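Local coordinates for protein putative aldehyde dehydrogenase (Burkholderia cenocepacia, PDB 4YWE) that probably oxidises aldehydes with NAD or NADP as electron acceptor, as other members of the aldehyde dehydrogenase family do, at residues 126-131 and 143-148; 168-173 and 471-476; 309-314 and 353-358. All coordinates share one frame; numbering follows the deposited sequence.

Interaction 1 (126-131 and 143-148); sequences DKLHGE and TVREPH
The guanidinium of R145 takes two partners of 126-131 at its edge: H129 O and E131 OE2 lie near its plane, while G130 CA stands oblique to it. NE donates to H129 O at 3.1 Å, and NH2 forms a salt bridge with E131 OE2 at 3.0 Å, meeting it on the syn side, about 20° out of the carboxylate plane. The planes of carboxylate and guanidinium are 65° apart. Arginine suits the place because an extended chain from CG to NE carries two differently directed N-H groups to a carbonyl and a carboxylate; NH1 adds a long, weak ion pair with E471 of the fourth subunit. On the H129 ring, K127 O sits 3.4 Å above the centre of one face, and ND1 bonds to E131 of the second subunit. T143 OG1 lies between its own backbone N and carbonyl carbon (chi1 69°), where it accepts from E131 N at 2.6 Å; T143 N returns a bond to E131 O, also 2.6 Å. Glycine at 130 suits its place because a CB would clash with T143 O, which approaches CA to 3.4 Å. The contact belongs to the antiparallel hairpin of strands 130-133 and 139-155. G130 and E131 continue the sheet into the second subunit, strand 477-485 flanks 139-155, and L128 reaches helix 472-475.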
loop_
_atom_site.group_PDB
_atom_site.type_symbol
_atom_site.label_atom_id
_atom_site.label_comp_id
_atom_site.label_asym_id
_atom_site.label_seq_id
_atom_site.Cartn_x
_atom_site.Cartn_y
_atom_site.Cartn_z
ATOM N N ASP A 126 6.804 13.284 -2.745
ATOM C CA ASP A 126 7.297 12.896 -1.426
ATOM C C ASP A 126 6.377 11.897 -0.728
ATOM O O ASP A 126 6.440 11.730 0.489
ATOM C CB ASP A 126 7.503 14.132 -0.540
ATOM C CG ASP A 126 6.235 14.948 -0.356
ATOM O OD1 ASP A 126 5.159 14.519 -0.822
ATOM O OD2 ASP A 126 6.319 16.027 0.269
ATOM N N LYS A 127 5.527 11.234 -1.504
ATOM C CA LYS A 127 4.617 10.237 -0.955
ATOM C C LYS A 127 4.748 8.917 -1.705
ATOM O O LYS A 127 3.916 8.019 -1.565
ATOM C CB LYS A 127 3.179 10.752 -0.996
ATOM C CG LYS A 127 3.000 12.015 -0.169
ATOM C CD LYS A 127 1.669 12.681 -0.411
ATOM C CE LYS A 127 1.680 14.086 0.159
ATOM N NZ LYS A 127 2.643 14.966 -0.557
ATOM N N LEU A 128 5.804 8.812 -2.505
ATOM C CA LEU A 128 6.152 7.559 -3.158
ATOM C C LEU A 128 6.918 6.694 -2.164
ATOM O O LEU A 128 8.122 6.872 -1.968
ATOM C CB LEU A 128 6.980 7.813 -4.421
ATOM C CG LEU A 128 7.326 6.597 -5.280
ATOM C CD1 LEU A 128 6.067 5.832 -5.648
ATOM C CD2 LEU A 128 8.081 7.025 -6.531
ATOM N N HIS A 129 6.209 5.766 -1.530
ATOM C CA HIS A 129 6.762 5.004 -0.417
ATOM C C HIS A 129 7.320 3.650 -0.833
ATOM O O HIS A 129 6.769 2.977 -1.704
ATOM C CB HIS A 129 5.696 4.793 0.660
ATOM C CG HIS A 129 5.144 6.065 1.225
ATOM N ND1 HIS A 129 3.907 6.136 1.824
ATOM C CD2 HIS A 129 5.665 7.314 1.282
ATOM C CE1 HIS A 129 3.685 7.376 2.225
ATOM N NE2 HIS A 129 4.736 8.110 1.910
ATOM N N GLY A 130 8.417 3.257 -0.195
ATOM C CA GLY A 130 8.906 1.895 -0.282
ATOM C C GLY A 130 8.320 1.096 0.866
ATOM O O GLY A 130 7.325 1.507 1.460
ATOM N N GLU A 131 8.930 -0.039 1.191
ATOM C CA GLU A 131 8.396 -0.889 2.249
ATOM C C GLU A 131 9.467 -1.393 3.209
ATOM O O GLU A 131 10.663 -1.357 2.911
ATOM C CB GLU A 131 7.656 -2.093 1.652
ATOM C CG GLU A 131 6.446 -1.747 0.797
ATOM C CD GLU A 131 6.822 -1.359 -0.619
ATOM O OE1 GLU A 131 7.818 -1.902 -1.141
ATOM O OE2 GLU A 131 6.125 -0.506 -1.206
ATOM N N THR A 143 12.898 -1.412 1.680
ATOM C CA THR A 143 12.965 -1.227 0.237
ATOM C C THR A 143 12.826 0.248 -0.106
ATOM O O THR A 143 12.072 0.977 0.538
ATOM C CB THR A 143 11.873 -2.025 -0.497
ATOM O OG1 THR A 143 10.589 -1.457 -0.214
ATOM C CG2 THR A 143 11.890 -3.489 -0.069
ATOM N N VAL A 144 13.564 0.684 -1.121
ATOM C CA VAL A 144 13.511 2.068 -1.564
ATOM C C VAL A 144 13.257 2.110 -3.064
ATOM O O VAL A 144 13.835 1.332 -3.822
ATOM C CB VAL A 144 14.803 2.824 -1.200
ATOM C CG1 VAL A 144 14.847 3.108 0.294
ATOM C CG2 VAL A 144 16.024 2.029 -1.634
ATOM N N ARG A 145 12.381 3.014 -3.486
ATOM C CA ARG A 145 12.058 3.149 -4.899
ATOM C C ARG A 145 12.850 4.301 -5.500
ATOM O O ARG A 145 12.497 5.469 -5.343
ATOM C CB ARG A 145 10.554 3.348 -5.087
ATOM C CG ARG A 145 9.746 2.179 -4.542
ATOM C CD ARG A 145 8.255 2.313 -4.800
ATOM N NE ARG A 145 7.520 1.214 -4.178
ATOM C CZ ARG A 145 7.373 0.011 -4.722
ATOM N NH1 ARG A 145 7.904 -0.253 -5.909
ATOM N NH2 ARG A 145 6.692 -0.931 -4.083
ATOM N N GLU A 146 13.934 3.953 -6.184
ATOM C CA GLU A 146 14.860 4.939 -6.722
ATOM C C GLU A 146 14.598 5.191 -8.197
ATOM O O GLU A 146 14.185 4.284 -8.917
ATOM C CB GLU A 146 16.301 4.470 -6.528
ATOM C CG GLU A 146 16.674 4.190 -5.088
ATOM C CD GLU A 146 17.985 3.451 -4.982
ATOM O OE1 GLU A 146 18.304 2.687 -5.917
ATOM O OE2 GLU A 146 18.699 3.637 -3.974
ATOM N N PRO A 147 14.857 6.425 -8.657
ATOM C CA PRO A 147 14.716 6.734 -10.082
ATOM C C PRO A 147 15.640 5.871 -10.933
ATOM O O PRO A 147 16.668 5.412 -10.435
ATOM C CB PRO A 147 15.115 8.211 -10.163
ATOM C CG PRO A 147 15.964 8.443 -8.955
ATOM C CD PRO A 147 15.368 7.576 -7.891
ATOM N N HIS A 148 15.268 5.642 -12.188
ATOM C CA HIS A 148 16.123 4.900 -13.107
ATOM C C HIS A 148 17.425 5.658 -13.334
ATOM O O HIS A 148 18.496 5.063 -13.450
ATOM C CB HIS A 148 15.414 4.666 -14.442
ATOM C CG HIS A 148 14.190 3.812 -14.340
ATOM N ND1 HIS A 148 14.242 2.470 -14.023
ATOM C CD2 HIS A 148 12.881 4.103 -14.524
ATOM C CE1 HIS A 148 13.019 1.976 -14.011
ATOM N NE2 HIS A 148 12.173 2.946 -14.312
#

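Interaction 2 (168-173 and 471-476); sequences VGAALA and EALYGF
A472 opens the contact, its CB facing A170 CB at 4.2 Å. Two methyl groups meet here, and such small residues suit a place where helix 160-174 and the short, weakly bonded helix about 472-475 run close together; Y121 of helix 104-124 packs on both alanines. The predicted active-site residue E256 has its side chain about 8 Å from that of A472, so this part of the contact lies near the probable catalytic region.

L473 follows with a longer reach. Its CG is anti to the carbonyl carbon (chi1 -60°), and from there the CD2 branch does the touching: it comes to 3.6 Å from A170 O and 4.2 Å from A173 CB, bridging successive turns of the helix. A branched aliphatic residue suits this position, since one methyl can lie against a helix surface made of alanine.

Helix 160-174 is the crossover helix of a beta-alpha-beta unit, linking the parallel strands 139-155 and 177-182 of one sheet. Segment 471-476 packs on it before the chain enters strand 477-485, which pairs antiparallel with 139-155.

F476, just before that strand, brings the ring. A171 CB sits over one face, 3.6 Å above the plane and offset toward the rim, 4.0 Å from the centroid, as a CH-pi contact. A170 CB comes obliquely to the ring on the same side of its plane, 3.7 Å from CD2 and equally far from CE2. The short side chains of these two consecutive alanines let the phenylalanine come near the helix backbone. N176 ties the ends together, its ND2 bonding to both A171 O and F476 O.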
loop_
_atom_site.group_PDB
_atom_site.type_symbol
_atom_site.label_atom_id
_atom_site.label_comp_id
_atom_site.label_asym_id
_atom_site.label_seq_id
_atom_site.Cartn_x
_atom_site.Cartn_y
_atom_site.Cartn_z
ATOM N N VAL A 168 6.844 12.968 -18.786
ATOM C CA VAL A 168 7.915 13.748 -18.175
ATOM C C VAL A 168 7.537 14.152 -16.751
ATOM O O VAL A 168 8.384 14.184 -15.861
ATOM C CB VAL A 168 8.250 14.982 -19.035
ATOM C CG1 VAL A 168 9.369 15.796 -18.400
ATOM C CG2 VAL A 168 8.637 14.552 -20.440
ATOM N N GLY A 169 6.259 14.447 -16.539
ATOM C CA GLY A 169 5.777 14.826 -15.223
ATOM C C GLY A 169 5.978 13.750 -14.174
ATOM O O GLY A 169 6.354 14.039 -13.037
ATOM N N ALA A 170 5.731 12.502 -14.557
ATOM C CA ALA A 170 5.917 11.374 -13.651
ATOM C C ALA A 170 7.400 11.060 -13.471
ATOM O O ALA A 170 7.845 10.739 -12.369
ATOM C CB ALA A 170 5.174 10.150 -14.166
ATOM N N ALA A 171 8.154 11.154 -14.562
ATOM C CA ALA A 171 9.586 10.874 -14.536
ATOM C C ALA A 171 10.319 11.863 -13.636
ATOM O O ALA A 171 11.181 11.479 -12.846
ATOM C CB ALA A 171 10.158 10.914 -15.948
ATOM N N LEU A 172 9.968 13.138 -13.759
ATOM C CA LEU A 172 10.566 14.182 -12.933
ATOM C C LEU A 172 10.209 13.997 -11.463
ATOM O O LEU A 172 11.065 14.132 -10.588
ATOM C CB LEU A 172 10.119 15.565 -13.411
ATOM C CG LEU A 172 10.796 16.093 -14.675
ATOM C CD1 LEU A 172 10.164 17.407 -15.112
ATOM C CD2 LEU A 172 12.290 16.264 -14.437
ATOM N N ALA A 173 8.943 13.687 -11.200
ATOM C CA ALA A 173 8.471 13.492 -9.835
ATOM C C ALA A 173 9.190 12.316 -9.185
ATOM O O ALA A 173 9.452 12.321 -7.982
ATOM C CB ALA A 173 6.961 13.273 -9.816
ATOM N N GLU A 471 0.207 5.163 -10.120
ATOM C CA GLU A 471 0.818 3.912 -10.568
ATOM C C GLU A 471 2.003 4.129 -11.513
ATOM O O GLU A 471 2.907 3.295 -11.591
ATOM C CB GLU A 471 -0.241 3.040 -11.255
ATOM C CG GLU A 471 0.252 1.678 -11.725
ATOM C CD GLU A 471 0.375 0.674 -10.595
ATOM O OE1 GLU A 471 -0.008 1.007 -9.454
ATOM O OE2 GLU A 471 0.854 -0.451 -10.848
ATOM N N ALA A 472 2.000 5.253 -12.222
ATOM C CA ALA A 472 3.030 5.546 -13.211
ATOM C C ALA A 472 4.410 5.684 -12.573
ATOM O O ALA A 472 5.427 5.391 -13.204
ATOM C CB ALA A 472 2.675 6.813 -13.978
ATOM N N LEU A 473 4.437 6.126 -11.319
ATOM C CA LEU A 473 5.686 6.325 -10.592
ATOM C C LEU A 473 6.469 5.024 -10.413
ATOM O O LEU A 473 7.695 5.043 -10.311
ATOM C CB LEU A 473 5.410 6.955 -9.224
ATOM C CG LEU A 473 4.724 8.323 -9.225
ATOM C CD1 LEU A 473 4.453 8.783 -7.804
ATOM C CD2 LEU A 473 5.565 9.347 -9.972
ATOM N N TYR A 474 5.760 3.900 -10.371
ATOM C CA TYR A 474 6.407 2.599 -10.206
ATOM C C TYR A 474 7.151 2.194 -11.474
ATOM O O TYR A 474 8.133 1.452 -11.421
ATOM C CB TYR A 474 5.383 1.528 -9.830
ATOM C CG TYR A 474 4.647 1.825 -8.545
ATOM C CD1 TYR A 474 5.290 1.737 -7.317
ATOM C CD2 TYR A 474 3.307 2.193 -8.559
ATOM C CE1 TYR A 474 4.620 2.012 -6.138
ATOM C CE2 TYR A 474 2.630 2.467 -7.386
ATOM C CZ TYR A 474 3.291 2.375 -6.179
ATOM O OH TYR A 474 2.618 2.648 -5.011
ATOM N N GLY A 475 6.676 2.680 -12.616
ATOM C CA GLY A 475 7.336 2.421 -13.881
ATOM C C GLY A 475 8.554 3.300 -14.090
ATOM O O GLY A 475 9.428 2.982 -14.897
ATOM N N PHE A 476 8.611 4.412 -13.361
ATOM C CA PHE A 476 9.721 5.351 -13.487
ATOM C C PHE A 476 10.710 5.227 -12.330
ATOM O O PHE A 476 11.606 6.060 -12.177
ATOM C CB PHE A 476 9.202 6.787 -13.582
ATOM C CG PHE A 476 8.640 7.137 -14.931
ATOM C CD1 PHE A 476 9.477 7.287 -16.024
ATOM C CD2 PHE A 476 7.277 7.318 -15.106
ATOM C CE1 PHE A 476 8.966 7.609 -17.267
ATOM C CE2 PHE A 476 6.762 7.640 -16.347
ATOM C CZ PHE A 476 7.606 7.786 -17.428
#

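Interaction 3 (309-314 and 353-358); sequences RLATAF and PMAAHG
With chi1 at -95°, off the usual staggered values, F314 places its CG so that the ring leads away from strand 354-357, although CB itself points at it. The part of F314 that meets A356 is therefore CB, 4.0 Å from A356 CB, while a large apolar ring suits the buried place it takes among I282 of helix 271-283, L375 and P373. A356 CB meets A311 as well as F314: it lies 3.8 Å from A311 CB and 3.2 Å from A311 O. Small alanines at 311 and 356 allow the segment axes to approach to 6.7 Å, at 34° between their N-to-C directions. A355 and A356 both face L375 of strand 374-376, a classic beta bulge, and A355 CB lies 4.5 Å from A311 CB, a looser contact. Further on, F314 O lies 3.2 Å from G358 CA. H357 points away from the helix and its ND1 donates to G358 O at 2.6 Å. No hydrogen bond or salt bridge crosses between the segments, so helix and strand are joined by van der Waals contacts of alanine methyls, F314 CB and two helix carbonyl oxygens.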
loop_
_atom_site.group_PDB
_atom_site.type_symbol
_atom_site.label_atom_id
_atom_site.label_comp_id
_atom_site.label_asym_id
_atom_site.label_seq_id
_atom_site.Cartn_x
_atom_site.Cartn_y
_atom_site.Cartn_z
ATOM N N ARG A 309 -29.741 7.734 -34.712
ATOM C CA ARG A 309 -29.410 8.881 -33.872
ATOM C C ARG A 309 -27.943 9.260 -34.039
ATOM O O ARG A 309 -27.587 10.437 -33.987
ATOM C CB ARG A 309 -29.726 8.586 -32.403
ATOM C CG ARG A 309 -31.200 8.325 -32.137
ATOM C CD ARG A 309 -31.472 8.020 -30.671
ATOM N NE ARG A 309 -31.206 9.166 -29.807
ATOM C CZ ARG A 309 -31.628 9.265 -28.550
ATOM N NH1 ARG A 309 -32.346 8.290 -28.011
ATOM N NH2 ARG A 309 -31.339 10.343 -27.834
ATOM N N LEU A 310 -27.091 8.258 -34.243
ATOM C CA LEU A 310 -25.682 8.508 -34.519
ATOM C C LEU A 310 -25.530 9.137 -35.900
ATOM O O LEU A 310 -24.668 9.989 -36.115
ATOM C CB LEU A 310 -24.866 7.215 -34.427
ATOM C CG LEU A 310 -24.568 6.659 -33.032
ATOM C CD1 LEU A 310 -23.963 5.266 -33.130
ATOM C CD2 LEU A 310 -23.638 7.587 -32.273
ATOM N N ALA A 311 -26.381 8.712 -36.830
ATOM C CA ALA A 311 -26.361 9.240 -38.190
ATOM C C ALA A 311 -26.745 10.716 -38.214
ATOM O O ALA A 311 -26.070 11.532 -38.841
ATOM C CB ALA A 311 -27.290 8.435 -39.085
ATOM N N THR A 312 -27.833 11.051 -37.529
ATOM C CA THR A 312 -28.290 12.433 -37.442
ATOM C C THR A 312 -27.224 13.312 -36.795
ATOM O O THR A 312 -26.981 14.436 -37.235
ATOM C CB THR A 312 -29.604 12.545 -36.641
ATOM O OG1 THR A 312 -30.617 11.746 -37.264
ATOM C CG2 THR A 312 -30.074 13.990 -36.576
ATOM N N ALA A 313 -26.580 12.785 -35.758
ATOM C CA ALA A 313 -25.531 13.515 -35.053
ATOM C C ALA A 313 -24.320 13.761 -35.949
ATOM O O ALA A 313 -23.747 14.852 -35.945
ATOM C CB ALA A 313 -25.116 12.762 -33.797
ATOM N N PHE A 314 -23.934 12.749 -36.720
ATOM C CA PHE A 314 -22.773 12.861 -37.598
ATOM C C PHE A 314 -23.011 13.835 -38.750
ATOM O O PHE A 314 -22.082 14.501 -39.202
ATOM C CB PHE A 314 -22.383 11.486 -38.145
ATOM C CG PHE A 314 -21.310 10.800 -37.346
ATOM C CD1 PHE A 314 -21.564 10.346 -36.062
ATOM C CD2 PHE A 314 -20.045 10.612 -37.880
ATOM C CE1 PHE A 314 -20.577 9.718 -35.327
ATOM C CE2 PHE A 314 -19.054 9.982 -37.150
ATOM C CZ PHE A 314 -19.321 9.536 -35.871
ATOM N N PRO A 353 -21.894 0.158 -45.893
ATOM C CA PRO A 353 -22.668 1.396 -46.026
ATOM C C PRO A 353 -22.178 2.502 -45.097
ATOM O O PRO A 353 -21.963 2.261 -43.910
ATOM C CB PRO A 353 -24.094 0.968 -45.644
ATOM C CG PRO A 353 -24.087 -0.532 -45.671
ATOM C CD PRO A 353 -22.696 -0.929 -45.310
ATOM N N MET A 354 -21.998 3.701 -45.640
ATOM C CA MET A 354 -21.706 4.862 -44.815
ATOM C C MET A 354 -23.021 5.514 -44.402
ATOM O O MET A 354 -23.668 6.188 -45.203
ATOM C CB MET A 354 -20.816 5.859 -45.559
ATOM C CG MET A 354 -20.506 7.119 -44.767
ATOM S SD MET A 354 -19.346 8.209 -45.613
ATOM C CE MET A 354 -17.851 7.224 -45.553
ATOM N N ALA A 355 -23.414 5.292 -43.151
ATOM C CA ALA A 355 -24.694 5.775 -42.643
ATOM C C ALA A 355 -24.779 7.295 -42.689
ATOM O O ALA A 355 -25.817 7.854 -43.040
ATOM C CB ALA A 355 -24.919 5.277 -41.222
ATOM N N ALA A 356 -23.683 7.958 -42.337
ATOM C CA ALA A 356 -23.647 9.415 -42.320
ATOM C C ALA A 356 -22.221 9.939 -42.258
ATOM O O ALA A 356 -21.285 9.201 -41.954
ATOM C CB ALA A 356 -24.446 9.949 -41.147
ATOM N N HIS A 357 -22.066 11.225 -42.549
ATOM C CA HIS A 357 -20.779 11.890 -42.421
ATOM C C HIS A 357 -20.974 13.386 -42.223
ATOM O O HIS A 357 -21.992 13.946 -42.626
ATOM C CB HIS A 357 -19.900 11.624 -43.648
ATOM C CG HIS A 357 -20.434 12.212 -44.918
ATOM N ND1 HIS A 357 -20.303 13.547 -45.233
ATOM C CD2 HIS A 357 -21.097 11.645 -45.953
ATOM C CE1 HIS A 357 -20.865 13.777 -46.407
ATOM N NE2 HIS A 357 -21.353 12.639 -46.865
ATOM N N GLY A 358 -19.997 14.031 -41.595
ATOM C CA GLY A 358 -20.026 15.471 -41.436
ATOM C C GLY A 358 -19.679 16.162 -42.737
ATOM O O GLY A 358 -19.543 15.515 -43.775
#

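Overall arrangement
Interactions 1 and 2 adjoin, their centres about 11 Å apart, whereas interaction 3 lies on the opposite side of the chain's centre, its centre about 51 Å from that of interaction 1 and about 41 Å from that of interaction 2. Interaction 1 lies in the sheet containing strand 139-155, and interaction 2 packs beside it, its helices adjoining in sequence strands 139-155 and 477-485; the two touch where H148 NE2 approaches G475 O at 2.8 Å, a probable hydrogen bond, and where L128 packs on L473. Interaction 3 belongs to the other sheet (strand 354-360). Along the chain interaction 1 closes first; the C-terminal segment 471-476 returns to pack on helix 160-174 after the region holding interaction 3.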